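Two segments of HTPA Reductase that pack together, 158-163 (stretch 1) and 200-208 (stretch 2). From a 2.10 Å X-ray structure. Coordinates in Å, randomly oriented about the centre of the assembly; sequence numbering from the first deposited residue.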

ATOM      1  N   VAL A 158      -3.644  -7.114 -14.744  1.00 39.28           N
ATOM      2  CA  VAL A 158      -2.318  -6.580 -14.543  1.00 38.70           C
ATOM      3  C   VAL A 158      -1.751  -6.263 -15.913  1.00 39.53           C
ATOM      4  O   VAL A 158      -1.789  -7.077 -16.813  1.00 40.34           O
ATOM      5  CB  VAL A 158      -1.402  -7.561 -13.812  1.00 39.05           C
ATOM      6  CG1 VAL A 158      -0.047  -6.930 -13.593  1.00 39.00           C
ATOM      7  CG2 VAL A 158      -2.010  -7.984 -12.484  1.00 38.45           C
ATOM      8  N   THR A 159      -1.305  -5.021 -16.054  1.00 39.09           N
ATOM      9  CA  THR A 159      -0.692  -4.533 -17.262  1.00 39.90           C
ATOM     10  C   THR A 159       0.688  -3.984 -16.887  1.00 39.49           C
ATOM     11  O   THR A 159       0.885  -3.421 -15.786  1.00 38.15           O
ATOM     12  CB  THR A 159      -1.560  -3.441 -17.917  1.00 39.98           C
ATOM     13  OG1 THR A 159      -2.881  -3.924 -18.136  1.00 40.51           O
ATOM     14  CG2 THR A 159      -1.028  -3.071 -19.284  1.00 41.42           C
ATOM     15  N   GLU A 160       1.648  -4.198 -17.780  1.00 40.52           N
ATOM     16  CA  GLU A 160       2.971  -3.638 -17.589  1.00 40.71           C
ATOM     17  C   GLU A 160       3.724  -3.423 -18.887  1.00 41.66           C
ATOM     18  O   GLU A 160       3.543  -4.151 -19.855  1.00 42.75           O
ATOM     19  CB  GLU A 160       3.826  -4.505 -16.630  1.00 41.47           C
ATOM     20  CG  GLU A 160       4.154  -5.946 -17.103  1.00 43.40           C
ATOM     21  CD  GLU A 160       5.622  -6.135 -17.525  1.00 45.63           C
ATOM     22  OE1 GLU A 160       6.019  -5.641 -18.617  1.00 46.70           O
ATOM     23  OE2 GLU A 160       6.408  -6.763 -16.766  1.00 46.75           O
ATOM     24  N   SER A 161       4.557  -2.397 -18.866  1.00 41.30           N
ATOM     25  CA  SER A 161       5.314  -1.968 -19.997  1.00 42.53           C
ATOM     26  C   SER A 161       6.807  -1.871 -19.638  1.00 43.32           C
ATOM     27  O   SER A 161       7.186  -1.389 -18.584  1.00 42.46           O
ATOM     28  CB  SER A 161       4.791  -0.633 -20.493  1.00 42.04           C
ATOM     29  OG  SER A 161       5.555  -0.201 -21.592  1.00 43.47           O
ATOM     30  N   HIS A 162       7.619  -2.357 -20.559  1.00 45.23           N
ATOM     31  CA  HIS A 162       9.095  -2.403 -20.466  1.00 46.81           C
ATOM     32  C   HIS A 162       9.567  -2.302 -21.908  1.00 48.70           C
ATOM     33  O   HIS A 162       8.764  -2.514 -22.833  1.00 48.59           O
ATOM     34  CB  HIS A 162       9.583  -3.730 -19.895  1.00 47.78           C
ATOM     35  CG  HIS A 162       9.528  -3.813 -18.402  1.00 46.60           C
ATOM     36  ND1 HIS A 162       8.397  -4.201 -17.714  1.00 44.92           N
ATOM     37  CD2 HIS A 162      10.470  -3.569 -17.460  1.00 47.19           C
ATOM     38  CE1 HIS A 162       8.646  -4.188 -16.413  1.00 44.41           C
ATOM     39  NE2 HIS A 162       9.895  -3.804 -16.233  1.00 45.74           N
ATOM     40  N   GLN A 163      10.854  -1.995 -22.102  1.00 50.53           N
ATOM     41  CA  GLN A 163      11.459  -2.027 -23.444  1.00 52.88           C
ATOM     42  C   GLN A 163      11.103  -3.377 -24.121  1.00 54.36           C
ATOM     43  O   GLN A 163      11.018  -4.443 -23.456  1.00 54.30           O
ATOM     44  CB  GLN A 163      12.988  -1.839 -23.402  1.00 54.92           C
ATOM     45  N   GLU A 200       1.247   2.275 -28.273  1.00 66.15           N
ATOM     46  CA  GLU A 200       0.471   1.932 -27.100  1.00 63.52           C
ATOM     47  C   GLU A 200       1.183   2.235 -25.764  1.00 60.31           C
ATOM     48  O   GLU A 200       0.537   2.607 -24.774  1.00 58.00           O
ATOM     49  CB  GLU A 200       0.046   0.461 -27.177  1.00 64.13           C
ATOM     50  CG  GLU A 200      -0.963   0.057 -26.123  1.00 61.90           C
ATOM     51  CD  GLU A 200      -1.661  -1.269 -26.424  1.00 63.12           C
ATOM     52  OE1 GLU A 200      -1.390  -1.896 -27.486  1.00 65.78           O
ATOM     53  OE2 GLU A 200      -2.507  -1.660 -25.593  1.00 61.61           O
ATOM     54  N   GLN A 201       2.497   2.070 -25.723  1.00 60.02           N
ATOM     55  CA  GLN A 201       3.253   2.429 -24.524  1.00 57.21           C
ATOM     56  C   GLN A 201       3.084   3.901 -24.192  1.00 56.79           C
ATOM     57  O   GLN A 201       2.935   4.272 -23.036  1.00 54.35           O
ATOM     58  CB  GLN A 201       4.730   2.074 -24.688  1.00 57.19           C
ATOM     59  CG  GLN A 201       4.976   0.584 -24.609  1.00 56.86           C
ATOM     60  CD  GLN A 201       6.422   0.221 -24.875  1.00 57.69           C
ATOM     61  OE1 GLN A 201       7.098   0.899 -25.650  1.00 59.15           O
ATOM     62  NE2 GLN A 201       6.892  -0.866 -24.256  1.00 56.56           N
ATOM     63  N   MET A 202       3.099   4.733 -25.226  1.00 59.68           N
ATOM     64  CA  MET A 202       2.908   6.172 -25.058  1.00 60.25           C
ATOM     65  C   MET A 202       1.448   6.531 -24.794  1.00 59.52           C
ATOM     66  O   MET A 202       1.152   7.110 -23.769  1.00 57.59           O
ATOM     67  CB  MET A 202       3.391   6.926 -26.281  1.00 64.18           C
ATOM     68  CG  MET A 202       4.893   6.866 -26.481  1.00 65.29           C
ATOM     69  SD  MET A 202       5.501   7.844 -27.857  1.00 70.46           S
ATOM     70  CE  MET A 202       4.623   9.396 -27.613  1.00 70.53           C
ATOM     71  N   THR A 203       0.561   6.190 -25.722  1.00 61.25           N
ATOM     72  CA  THR A 203      -0.827   6.651 -25.714  1.00 61.29           C
ATOM     73  C   THR A 203      -1.659   6.055 -24.565  1.00 58.37           C
ATOM     74  O   THR A 203      -2.631   6.672 -24.124  1.00 58.15           O
ATOM     75  CB  THR A 203      -1.598   6.292 -27.033  1.00 64.34           C
ATOM     76  OG1 THR A 203      -0.781   6.442 -28.207  1.00 67.52           O
ATOM     77  CG2 THR A 203      -2.878   7.145 -27.188  1.00 65.27           C
ATOM     78  N   ARG A 204      -1.300   4.861 -24.106  1.00 56.43           N
ATOM     79  CA  ARG A 204      -2.097   4.136 -23.128  1.00 54.04           C
ATOM     80  C   ARG A 204      -1.400   3.985 -21.787  1.00 50.89           C
ATOM     81  O   ARG A 204      -2.062   4.080 -20.763  1.00 48.90           O
ATOM     82  CB  ARG A 204      -2.515   2.769 -23.665  1.00 55.30           C
ATOM     83  CG  ARG A 204      -3.018   1.809 -22.581  1.00 53.56           C
ATOM     84  CD  ARG A 204      -2.973   0.343 -22.959  1.00 54.82           C
ATOM     85  NE  ARG A 204      -3.847  -0.427 -22.073  1.00 53.86           N
ATOM     86  CZ  ARG A 204      -3.879  -1.758 -21.943  1.00 54.32           C
ATOM     87  NH1 ARG A 204      -3.065  -2.562 -22.635  1.00 55.72           N
ATOM     88  NH2 ARG A 204      -4.746  -2.294 -21.083  1.00 53.29           N
ATOM     89  N   MET A 205      -0.103   3.720 -21.768  1.00 50.16           N
ATOM     90  CA  MET A 205       0.615   3.633 -20.495  1.00 47.58           C
ATOM     91  C   MET A 205       1.191   4.975 -20.040  1.00 46.42           C
ATOM     92  O   MET A 205       1.552   5.109 -18.891  1.00 44.21           O
ATOM     93  CB  MET A 205       1.723   2.573 -20.566  1.00 47.78           C
ATOM     94  CG  MET A 205       1.226   1.180 -20.919  1.00 48.75           C
ATOM     95  SD  MET A 205       0.154   0.463 -19.662  1.00 47.30           S
ATOM     96  CE  MET A 205       1.359  -0.006 -18.430  1.00 44.92           C
ATOM     97  N   GLY A 206       1.265   5.959 -20.920  1.00 48.08           N
ATOM     98  CA  GLY A 206       1.831   7.267 -20.588  1.00 48.14           C
ATOM     99  C   GLY A 206       3.357   7.348 -20.602  1.00 48.47           C
ATOM    100  O   GLY A 206       3.918   8.295 -20.053  1.00 47.90           O
ATOM    101  N   VAL A 207       4.030   6.386 -21.236  1.00 49.45           N
ATOM    102  CA  VAL A 207       5.484   6.360 -21.230  1.00 49.85           C
ATOM    103  C   VAL A 207       5.968   7.506 -22.109  1.00 52.60           C
ATOM    104  O   VAL A 207       5.491   7.620 -23.238  1.00 55.11           O
ATOM    105  CB  VAL A 207       6.054   5.023 -21.746  1.00 50.40           C
ATOM    106  CG1 VAL A 207       7.601   5.074 -21.835  1.00 50.77           C
ATOM    107  CG2 VAL A 207       5.624   3.867 -20.852  1.00 48.24           C
ATOM    108  N   PRO A 208       6.863   8.384 -21.591  1.00 52.64           N
ATOM    109  CA  PRO A 208       7.396   9.456 -22.451  1.00 55.68           C
ATOM    110  C   PRO A 208       8.266   8.924 -23.579  1.00 58.48           C
ATOM    111  O   PRO A 208       8.969   7.920 -23.384  1.00 57.81           O
ATOM    112  CB  PRO A 208       8.260  10.297 -21.496  1.00 54.39           C
ATOM    113  CG  PRO A 208       7.725  10.003 -20.146  1.00 51.34           C
ATOM    114  CD  PRO A 208       7.280   8.567 -20.191  1.00 50.23           C
TER

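A β-strand packed against the end of a helix offers every second side chain to its neighbour, and this pair from HTPA Reductase illustrates the principle on a small scale. The first stretch continues a strand that begins earlier in the chain, and Val158 to Ser161 keep extended phi/psi values. The second leaves its helix after Thr203, yet Arg204 N still bonds to Glu200 O (3.0 Å) and Val207 N to Gln201 O (3.0 Å), so the chain stays compact as it turns. Gly206 takes a positive phi of 80°, a conformation that favours glycine. The backbones come nearest at Ser161 and Gln201, whose CA atoms lie 6.6 Å apart.

Alternation along the strand then sorts the side chains. Thr159 and Ser161 point toward the second stretch, whereas Glu160 and His162 point away and pair with each other, His162 ND1 donating to Glu160 OE1 at 2.9 Å. Met205 has 61 Å² covered by the strand stretch, second to Ser161 with 68 Å². With all three chi angles in m, its flexible thioether curls along the backbone: SD lies 3.7 Å from Thr159 CG2, and CE reaches Ser161 N at 4.0 Å. The small serine leaves room for this, its CB 4.0 Å from Met205 CG.

Polar contact is sparse. Buried Gln201, extended by its m, t rotamer, carries NE2 to His162 O at 2.9 Å, a weak hydrogen bond because the angle at the hydrogen is only 117°. The same NE2 lies 3.1 Å from Ser161 OG. Exposed Arg204 starts sideways, but its long chain brings the guanidinium over Thr159, whose CG2 covers one face; NH1 is held by a salt bridge to Glu200 OE2 (3.1 Å). Only 293 Å² is buried in all, chiefly through Thr159, Ser161, Met205 and Gln201.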